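Local structure of NAD nucleotidase (3ZTV) at residues 456-461 against 484-489. The protein breaks NAD down to adenosine and nicotinamide riboside in the periplasm, acting as a zinc-dependent pyrophosphatase and 5'-nucleotidase of broad substrate range. Numbering follows the deposited sequence.
Sequences FALVDG and GKRLVS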
loop_
_atom_site.group_PDB
_atom_site.type_symbol
_atom_site.label_atom_id
_atom_site.label_comp_id
_atom_site.label_asym_id
_atom_site.label_seq_id
_atom_site.Cartn_x
_atom_site.Cartn_y
_atom_site.Cartn_z
ATOM N N PHE A 456 -34.571 -16.531 24.556
ATOM C CA PHE A 456 -35.551 -15.445 24.530
ATOM C C PHE A 456 -36.869 -15.945 23.938
ATOM O O PHE A 456 -37.943 -15.661 24.466
ATOM C CB PHE A 456 -35.011 -14.252 23.728
ATOM C CG PHE A 456 -35.732 -12.950 23.992
ATOM C CD1 PHE A 456 -35.434 -12.193 25.112
ATOM C CD2 PHE A 456 -36.676 -12.469 23.101
ATOM C CE1 PHE A 456 -36.081 -10.991 25.350
ATOM C CE2 PHE A 456 -37.326 -11.267 23.336
ATOM C CZ PHE A 456 -37.023 -10.532 24.461
ATOM N N ALA A 457 -36.787 -16.703 22.850
ATOM C CA ALA A 457 -37.983 -17.203 22.167
ATOM C C ALA A 457 -38.809 -18.155 23.028
ATOM O O ALA A 457 -40.037 -18.145 22.975
ATOM C CB ALA A 457 -37.601 -17.891 20.856
ATOM N N LEU A 458 -38.126 -18.983 23.809
ATOM C CA LEU A 458 -38.773 -20.077 24.523
ATOM C C LEU A 458 -39.131 -19.731 25.960
ATOM O O LEU A 458 -40.064 -20.308 26.523
ATOM C CB LEU A 458 -37.868 -21.311 24.510
ATOM C CG LEU A 458 -37.615 -21.944 23.140
ATOM C CD1 LEU A 458 -36.409 -22.866 23.196
ATOM C CD2 LEU A 458 -38.852 -22.690 22.652
ATOM N N VAL A 459 -38.399 -18.797 26.557
ATOM C CA VAL A 459 -38.567 -18.518 27.981
ATOM C C VAL A 459 -38.741 -17.042 28.332
ATOM O O VAL A 459 -39.752 -16.657 28.917
ATOM C CB VAL A 459 -37.389 -19.087 28.808
ATOM C CG1 VAL A 459 -37.579 -18.781 30.294
ATOM C CG2 VAL A 459 -37.249 -20.586 28.581
ATOM N N ASP A 460 -37.755 -16.221 27.981
ATOM C CA ASP A 460 -37.667 -14.860 28.509
ATOM C C ASP A 460 -38.490 -13.807 27.765
ATOM O O ASP A 460 -38.820 -12.764 28.334
ATOM C CB ASP A 460 -36.205 -14.412 28.567
ATOM C CG ASP A 460 -35.369 -15.268 29.497
ATOM O OD1 ASP A 460 -35.922 -15.802 30.484
ATOM O OD2 ASP A 460 -34.155 -15.402 29.239
ATOM N N GLY A 461 -38.820 -14.062 26.504
ATOM C CA GLY A 461 -39.481 -13.046 25.705
ATOM C C GLY A 461 -40.318 -13.525 24.534
ATOM O O GLY A 461 -40.994 -14.547 24.612
ATOM N N GLY A 484 -26.660 -26.365 30.499
ATOM C CA GLY A 484 -27.525 -25.240 30.189
ATOM C C GLY A 484 -27.660 -24.932 28.709
ATOM O O GLY A 484 -28.198 -23.888 28.338
ATOM N N LYS A 485 -27.192 -25.848 27.865
ATOM C CA LYS A 485 -27.176 -25.638 26.416
ATOM C C LYS A 485 -28.287 -26.391 25.688
ATOM O O LYS A 485 -28.617 -27.528 26.039
ATOM C CB LYS A 485 -25.823 -26.056 25.840
ATOM C CG LYS A 485 -24.635 -25.330 26.451
ATOM C CD LYS A 485 -24.653 -23.837 26.115
ATOM C CE LYS A 485 -23.459 -23.118 26.734
ATOM N NZ LYS A 485 -23.304 -21.719 26.231
ATOM N N ARG A 486 -28.861 -25.758 24.670
ATOM C CA ARG A 486 -29.878 -26.402 23.842
ATOM C C ARG A 486 -29.317 -26.974 22.534
ATOM O O ARG A 486 -29.910 -27.880 21.949
ATOM C CB ARG A 486 -31.023 -25.428 23.529
ATOM C CG ARG A 486 -31.843 -24.992 24.735
ATOM C CD ARG A 486 -33.084 -24.216 24.299
ATOM N NE ARG A 486 -33.961 -23.898 25.427
ATOM C CZ ARG A 486 -33.796 -22.855 26.237
ATOM N NH1 ARG A 486 -32.784 -22.013 26.057
ATOM N NH2 ARG A 486 -34.650 -22.651 27.235
ATOM N N LEU A 487 -28.193 -26.443 22.064
ATOM C CA LEU A 487 -27.644 -26.897 20.787
ATOM C C LEU A 487 -27.145 -28.338 20.832
ATOM O O LEU A 487 -26.482 -28.750 21.784
ATOM C CB LEU A 487 -26.531 -25.967 20.297
ATOM C CG LEU A 487 -26.988 -24.616 19.732
ATOM C CD1 LEU A 487 -25.786 -23.719 19.489
ATOM C CD2 LEU A 487 -27.787 -24.798 18.453
ATOM N N VAL A 488 -27.472 -29.082 19.779
ATOM C CA VAL A 488 -27.051 -30.473 19.623
ATOM C C VAL A 488 -25.951 -30.575 18.568
ATOM O O VAL A 488 -24.944 -31.253 18.767
ATOM C CB VAL A 488 -28.243 -31.369 19.225
ATOM C CG1 VAL A 488 -27.777 -32.775 18.858
ATOM C CG2 VAL A 488 -29.256 -31.420 20.356
ATOM N N SER A 489 -26.148 -29.889 17.445
ATOM C CA SER A 489 -25.160 -29.869 16.373
ATOM C C SER A 489 -25.272 -28.563 15.590
ATOM O O SER A 489 -26.363 -28.008 15.465
ATOM C CB SER A 489 -25.379 -31.063 15.438
ATOM O OG SER A 489 -26.594 -30.949 14.720
#
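Arg486 NE, which gives its hydrogen bond to the carbonyl oxygen of Glu478, is met by a methyl of Leu458: CD1 stands 3.5 Å from NE, over one face of the guanidinium. The same methyl lies 3.8 Å from Arg486 CD and 4.0 Å from CZ, so it rests where the aliphatic arm passes into the planar group. The two side chains reach toward each other from facing sides, bridging backbones that stay 10.9 Å apart between Leu458 CA and Arg486 CA. Val459 adds a second, slanting touch, its CG2 3.6 Å from Arg486 NH2. A chi1 of 180° places Val459 CG1 anti to the backbone N and leaves CG2, beside that N, as the branch that reaches NH2. The arginine arm is extended from CG to NE and then turns about CD-NE (chi4 83°), which sets the guanidinium roughly perpendicular to the plane of the CG-CD-NE arm. With NE bonded in this way and NH1 bonded to Gln455 OE1, the rotation of the guanidinium plane is restrained. The contact joins the end of helix 443-460, within the 5'-nucleotidase C-terminal domain, to Arg486 in the turn just before strand 487-493. Earlier on that helix, Glu451 takes the backbone N-H groups of Arg486 and Leu487 with its two carboxylate oxygens, while just beyond, Val488 and Ser489 both face Glu475 of strand 472-477 in a classic beta bulge. The helix finishes in a wide pi-type turn, with Gly461 N bonded to Phe456 O at 2.7 Å. Gly461 CA sits 3.6 Å above the centre of the Phe456 ring.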